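Local coordinates for germination protein (Bacillus megaterium, PDB 6O59) that forms the N-terminal domain of the A subunit of the spore germinant receptor GerK3, a membrane protein that probably takes part in sensing germinants, at residues W170-K175 with V184-I189; S24-I29 with V45-I50. All blocks are in the same frame, centred on the assembly; numbering follows the deposited sequence.

In the fold
The two contacts lie in series along the chain and belong to two separate five-stranded antiparallel sheets with the same strand order, 1-2-4-5-3. Interaction 2 comes first and pairs strands 27-34 and 40-47, the opening hairpin of the first sheet; interaction 1 pairs strands 169-176 and 182-189, the opening hairpin of the second. Their centres are about 14 Å apart, yet they touch: the 24-29 segment reaches strand 169-176 through probable hydrogen bonds of Leu171 N to Ser24 OG and between the hydroxyls of Ser25 and Ser173. Helix 153-163 packs on both. In this N-terminal receptor domain, the turn leading into the first sheet is thereby joined directly to an edge strand of the second.

Interaction 1: residues W170-K175 with V184-I189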
loop_
_atom_site.group_PDB
_atom_site.type_symbol
_atom_site.label_atom_id
_atom_site.label_comp_id
_atom_site.label_asym_id
_atom_site.label_seq_id
_atom_site.Cartn_x
_atom_site.Cartn_y
_atom_site.Cartn_z
ATOM N N TRP A 170 -6.768 -2.707 2.871
ATOM C CA TRP A 170 -7.135 -1.554 2.071
ATOM C C TRP A 170 -6.935 -0.251 2.864
ATOM O O TRP A 170 -7.331 -0.158 4.028
ATOM C CB TRP A 170 -8.569 -1.710 1.560
ATOM C CG TRP A 170 -8.733 -2.786 0.522
ATOM C CD1 TRP A 170 -7.777 -3.646 0.064
ATOM C CD2 TRP A 170 -9.940 -3.127 -0.171
ATOM N NE1 TRP A 170 -8.314 -4.502 -0.866
ATOM C CE2 TRP A 170 -9.642 -4.208 -1.030
ATOM C CE3 TRP A 170 -11.251 -2.613 -0.164
ATOM C CZ2 TRP A 170 -10.595 -4.769 -1.891
ATOM C CZ3 TRP A 170 -12.202 -3.183 -1.004
ATOM C CH2 TRP A 170 -11.871 -4.251 -1.849
ATOM N N LEU A 171 -6.200 0.720 2.242
ATOM C CA LEU A 171 -5.820 2.044 2.775
ATOM C C LEU A 171 -6.565 3.159 2.030
ATOM O O LEU A 171 -6.507 3.204 0.805
ATOM C CB LEU A 171 -4.297 2.260 2.659
ATOM C CG LEU A 171 -3.359 1.646 3.727
ATOM C CD1 LEU A 171 -3.395 0.129 3.749
ATOM C CD2 LEU A 171 -1.935 2.036 3.452
ATOM N N GLU A 172 -7.277 4.039 2.767
ATOM C CA GLU A 172 -8.143 5.111 2.288
ATOM C C GLU A 172 -7.649 6.419 2.875
ATOM O O GLU A 172 -7.674 6.598 4.097
ATOM C CB GLU A 172 -9.599 4.812 2.708
ATOM C CG GLU A 172 -10.644 5.569 1.925
ATOM C CD GLU A 172 -12.051 5.452 2.481
ATOM O OE1 GLU A 172 -12.445 4.338 2.903
ATOM O OE2 GLU A 172 -12.764 6.482 2.492
ATOM N N SER A 173 -7.136 7.297 2.016
ATOM C CA SER A 173 -6.644 8.612 2.407
ATOM C C SER A 173 -7.757 9.636 2.338
ATOM O O SER A 173 -8.586 9.593 1.429
ATOM C CB SER A 173 -5.474 9.033 1.532
ATOM O OG SER A 173 -4.355 8.234 1.882
ATOM N N MET A 174 -7.817 10.528 3.327
ATOM C CA MET A 174 -8.847 11.569 3.376
ATOM C C MET A 174 -8.332 12.799 4.140
ATOM O O MET A 174 -7.265 12.757 4.757
ATOM C CB MET A 174 -10.201 11.046 3.939
ATOM C CG MET A 174 -10.147 10.525 5.357
ATOM S SD MET A 174 -11.452 9.320 5.709
ATOM C CE MET A 174 -12.947 10.416 5.781
ATOM N N LYS A 175 -9.071 13.909 4.020
ATOM C CA LYS A 175 -8.780 15.188 4.650
ATOM C C LYS A 175 -9.924 15.505 5.578
ATOM O O LYS A 175 -11.027 15.809 5.133
ATOM C CB LYS A 175 -8.552 16.294 3.600
ATOM C CG LYS A 175 -7.154 16.242 3.007
ATOM C CD LYS A 175 -6.931 17.281 1.925
ATOM C CE LYS A 175 -5.746 16.967 1.025
ATOM N NZ LYS A 175 -4.429 17.287 1.636
ATOM N N VAL A 184 -5.278 12.266 6.793
ATOM C CA VAL A 184 -5.561 11.058 7.544
ATOM C C VAL A 184 -5.592 9.862 6.595
ATOM O O VAL A 184 -6.107 9.989 5.482
ATOM C CB VAL A 184 -6.928 11.265 8.277
ATOM C CG1 VAL A 184 -7.701 9.965 8.466
ATOM C CG2 VAL A 184 -6.727 11.968 9.609
ATOM N N THR A 185 -5.059 8.702 7.036
ATOM C CA THR A 185 -5.163 7.453 6.286
ATOM C C THR A 185 -5.863 6.413 7.192
ATOM O O THR A 185 -5.448 6.169 8.325
ATOM C CB THR A 185 -3.826 6.987 5.690
ATOM O OG1 THR A 185 -3.455 7.904 4.661
ATOM C CG2 THR A 185 -3.923 5.588 5.071
ATOM N N LEU A 186 -6.946 5.850 6.670
ATOM C CA LEU A 186 -7.799 4.823 7.265
ATOM C C LEU A 186 -7.381 3.426 6.738
ATOM O O LEU A 186 -7.101 3.286 5.554
ATOM C CB LEU A 186 -9.238 5.162 6.849
ATOM C CG LEU A 186 -10.394 4.409 7.503
ATOM C CD1 LEU A 186 -11.579 5.309 7.648
ATOM C CD2 LEU A 186 -10.812 3.202 6.674
ATOM N N MET A 187 -7.361 2.409 7.604
ATOM C CA MET A 187 -7.001 1.021 7.289
ATOM C C MET A 187 -8.034 0.017 7.791
ATOM O O MET A 187 -8.519 0.153 8.915
ATOM C CB MET A 187 -5.674 0.663 7.969
ATOM C CG MET A 187 -4.487 0.776 7.128
ATOM S SD MET A 187 -3.137 0.292 8.221
ATOM C CE MET A 187 -1.796 1.137 7.450
ATOM N N TYR A 188 -8.274 -1.047 7.009
ATOM C CA TYR A 188 -9.145 -2.168 7.362
ATOM C C TYR A 188 -8.832 -3.339 6.439
ATOM O O TYR A 188 -8.379 -3.114 5.314
ATOM C CB TYR A 188 -10.644 -1.781 7.306
ATOM C CG TYR A 188 -11.153 -1.449 5.919
ATOM C CD1 TYR A 188 -10.995 -0.174 5.377
ATOM C CD2 TYR A 188 -11.819 -2.409 5.151
ATOM C CE1 TYR A 188 -11.458 0.132 4.096
ATOM C CE2 TYR A 188 -12.284 -2.115 3.869
ATOM C CZ TYR A 188 -12.106 -0.844 3.346
ATOM O OH TYR A 188 -12.575 -0.571 2.080
ATOM N N ILE A 189 -9.071 -4.588 6.905
ATOM C CA ILE A 189 -8.848 -5.745 6.052
ATOM C C ILE A 189 -10.198 -6.110 5.455
ATOM O O ILE A 189 -11.098 -6.594 6.163
ATOM C CB ILE A 189 -8.129 -6.969 6.715
ATOM C CG1 ILE A 189 -6.751 -6.580 7.296
ATOM C CG2 ILE A 189 -7.977 -8.127 5.704
ATOM C CD1 ILE A 189 -6.084 -7.637 8.190
#
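Strands 170-175 and 184-189 run antiparallel at 155°, their axes 4.5 Å apart, with Trp170, Glu172 and Met174 as hydrogen-bonded partners of Tyr188, Leu186 and Val184. Each of these pairs is closed by two backbone bonds; the straightest runs from Leu186 N to Glu172 O, 2.8 Å with 175° at the hydrogen. On the face bearing Trp170 and Tyr188, the tyrosine takes the crowded first torsion (chi1 66°), with CG between the backbone N and the carbonyl carbon. Its ring leans across to the neighbouring strand, where Trp170 CB lies over one face, toward the rim. Its OH meets the edge of the indole near the ring plane, 3.3 Å from Trp170 CE3. A long aromatic suits this place because its ring can reach over the backbone of the next strand; His190 stacks on the Trp170 ring. The pairing forms the first hairpin of a five-stranded antiparallel sheet, in which 169-176 is outermost and 182-189 also bonds to strand 252-256. Helix 195-206 packs on the face of Leu186 and Tyr188, and its Arg202 forms a salt bridge with OE1 of Glu172, whose extended chain carries the carboxylate to that helix. On the other face, which meets helix 153-163, Leu171 and Met187 lie side by side, Leu171 CD1 3.6 Å from Met187 CG; flexible, unbranched Met187 fits along the leucine branches. Farther along, Ser173 OG and Thr185 OG1 share a hydrogen bond of 2.9 Å, small polar groups at a close non-hydrogen-bonded pair, and Ser173 OG also bonds Ser25 OG in the turn before strand 27-34.

Interaction 2: residues S24-I29 with V45-I50; sequences SSDIVI and VYIEGI
Three backbone hydrogen bonds tie 24-29 to 45-50; the straightest lies just beyond the paired strands, where 27-29 begins and 45-47 ends: Glu48 N gives its hydrogen to Asp26 O at 2.9 Å and 171°. The Val28-Tyr46 pair is doubly bonded, Val28 N to Tyr46 O at 2.8 Å and Tyr46 N to Val28 O at 3.0 Å. Toward the middle of the sheet, Val45 is backbone hydrogen-bonded with Leu111. Before strand 27-29, a type I turn from Ser24 to Ile27 is closed by a weak bond from Ile27 N to Ser24 O. Small serines suit this turn, their short side chains reaching polar neighbours: Ser24 OG donates to Thr21 O and accepts from Leu171 N, while Ser25 OG bonds Ser173 OG. Asp26 is buried; its OD1 forms a salt bridge with Arg161, which should favour the charged carboxylate, and OD2 is also hydrogen-bonded outside the two segments, Ile47 CG2 merely packing beside it. Beta-branched residues fill the face of Ile27, Ile29, Val45 and Ile47, where Ile27 CG1 lies 3.8 Å from Ile47 CG1 and Ile29 sits beside Val45, toward helix 10-20. On the other face, Val28 CB makes a CH-pi contact over the Tyr46 ring, 3.9 Å from its centroid, and Val28 CG2 packs against the CG and carboxylate end of Glu48, which crosses it at about a right angle. Gly49, with its phi of 77°, suits the type II turn from Ile47 to Ile50. The whole is an antiparallel beta hairpin at the margin of a five-stranded sheet, its open end flanked by turns.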
loop_
_atom_site.group_PDB
_atom_site.type_symbol
_atom_site.label_atom_id
_atom_site.label_comp_id
_atom_site.label_asym_id
_atom_site.label_seq_id
_atom_site.Cartn_x
_atom_site.Cartn_y
_atom_site.Cartn_z
ATOM N N SER A 24 -5.615 1.185 -3.020
ATOM C CA SER A 24 -4.867 1.595 -1.828
ATOM C C SER A 24 -3.927 2.728 -2.176
ATOM O O SER A 24 -3.285 2.698 -3.228
ATOM C CB SER A 24 -4.117 0.415 -1.218
ATOM O OG SER A 24 -4.972 -0.339 -0.377
ATOM N N SER A 25 -3.888 3.746 -1.306
ATOM C CA SER A 25 -3.148 4.985 -1.526
ATOM C C SER A 25 -1.625 4.826 -1.595
ATOM O O SER A 25 -0.988 5.707 -2.171
ATOM C CB SER A 25 -3.513 6.025 -0.476
ATOM O OG SER A 25 -3.346 5.564 0.856
ATOM N N ASP A 26 -1.043 3.721 -1.073
ATOM C CA ASP A 26 0.410 3.544 -1.064
ATOM C C ASP A 26 0.918 2.663 -2.195
ATOM O O ASP A 26 2.121 2.418 -2.289
ATOM C CB ASP A 26 0.878 2.990 0.288
ATOM C CG ASP A 26 0.360 1.623 0.697
ATOM O OD1 ASP A 26 -0.645 1.167 0.118
ATOM O OD2 ASP A 26 0.952 1.022 1.615
ATOM N N ILE A 27 0.020 2.204 -3.065
ATOM C CA ILE A 27 0.435 1.401 -4.203
ATOM C C ILE A 27 0.721 2.352 -5.371
ATOM O O ILE A 27 -0.176 3.051 -5.853
ATOM C CB ILE A 27 -0.593 0.301 -4.500
ATOM C CG1 ILE A 27 -0.512 -0.761 -3.378
ATOM C CG2 ILE A 27 -0.329 -0.334 -5.884
ATOM C CD1 ILE A 27 -1.657 -1.470 -3.153
ATOM N N VAL A 28 2.004 2.415 -5.771
ATOM C CA VAL A 28 2.510 3.307 -6.826
ATOM C C VAL A 28 2.607 2.584 -8.177
ATOM O O VAL A 28 3.170 1.490 -8.266
ATOM C CB VAL A 28 3.882 3.930 -6.444
ATOM C CG1 VAL A 28 4.352 4.919 -7.493
ATOM C CG2 VAL A 28 3.823 4.599 -5.089
ATOM N N ILE A 29 2.072 3.245 -9.223
ATOM C CA ILE A 29 2.110 2.833 -10.620
ATOM C C ILE A 29 2.881 3.912 -11.391
ATOM O O ILE A 29 2.419 5.052 -11.491
ATOM C CB ILE A 29 0.697 2.570 -11.219
ATOM C CG1 ILE A 29 0.003 1.401 -10.486
ATOM C CG2 ILE A 29 0.788 2.312 -12.744
ATOM C CD1 ILE A 29 -1.474 1.169 -10.768
ATOM N N VAL A 45 5.179 -1.244 -10.705
ATOM C CA VAL A 45 4.176 -1.279 -9.641
ATOM C C VAL A 45 4.877 -1.696 -8.359
ATOM O O VAL A 45 5.484 -2.771 -8.319
ATOM C CB VAL A 45 2.940 -2.187 -9.950
ATOM C CG1 VAL A 45 1.889 -2.071 -8.846
ATOM C CG2 VAL A 45 2.315 -1.857 -11.301
ATOM N N TYR A 46 4.781 -0.862 -7.309
ATOM C CA TYR A 46 5.390 -1.147 -6.013
ATOM C C TYR A 46 4.634 -0.469 -4.856
ATOM O O TYR A 46 3.973 0.549 -5.068
ATOM C CB TYR A 46 6.876 -0.715 -6.016
ATOM C CG TYR A 46 7.111 0.772 -6.164
ATOM C CD1 TYR A 46 7.145 1.371 -7.422
ATOM C CD2 TYR A 46 7.330 1.577 -5.049
ATOM C CE1 TYR A 46 7.357 2.743 -7.562
ATOM C CE2 TYR A 46 7.529 2.950 -5.175
ATOM C CZ TYR A 46 7.550 3.529 -6.435
ATOM O OH TYR A 46 7.773 4.883 -6.553
ATOM N N ILE A 47 4.772 -1.016 -3.626
ATOM C CA ILE A 47 4.201 -0.430 -2.400
ATOM C C ILE A 47 5.249 0.525 -1.804
ATOM O O ILE A 47 6.364 0.109 -1.470
ATOM C CB ILE A 47 3.693 -1.467 -1.332
ATOM C CG1 ILE A 47 2.611 -2.403 -1.883
ATOM C CG2 ILE A 47 3.183 -0.773 -0.075
ATOM C CD1 ILE A 47 2.381 -3.515 -1.005
ATOM N N GLU A 48 4.855 1.794 -1.657
ATOM C CA GLU A 48 5.614 2.891 -1.091
ATOM C C GLU A 48 6.186 2.553 0.301
ATOM O O GLU A 48 5.470 2.036 1.178
ATOM C CB GLU A 48 4.668 4.105 -0.964
ATOM C CG GLU A 48 5.095 5.382 -1.663
ATOM C CD GLU A 48 3.996 6.430 -1.759
ATOM O OE1 GLU A 48 3.134 6.488 -0.848
ATOM O OE2 GLU A 48 3.999 7.200 -2.749
ATOM N N GLY A 49 7.469 2.857 0.474
ATOM C CA GLY A 49 8.181 2.751 1.740
ATOM C C GLY A 49 8.624 1.399 2.238
ATOM O O GLY A 49 9.240 1.334 3.304
ATOM N N ILE A 50 8.313 0.312 1.514
ATOM C CA ILE A 50 8.733 -1.033 1.944
ATOM C C ILE A 50 9.681 -1.619 0.887
ATOM O O ILE A 50 9.840 -2.840 0.781
ATOM C CB ILE A 50 7.531 -1.983 2.275
ATOM C CG1 ILE A 50 6.604 -2.206 1.061
ATOM C CG2 ILE A 50 6.767 -1.486 3.498
ATOM C CD1 ILE A 50 5.942 -3.483 1.075
#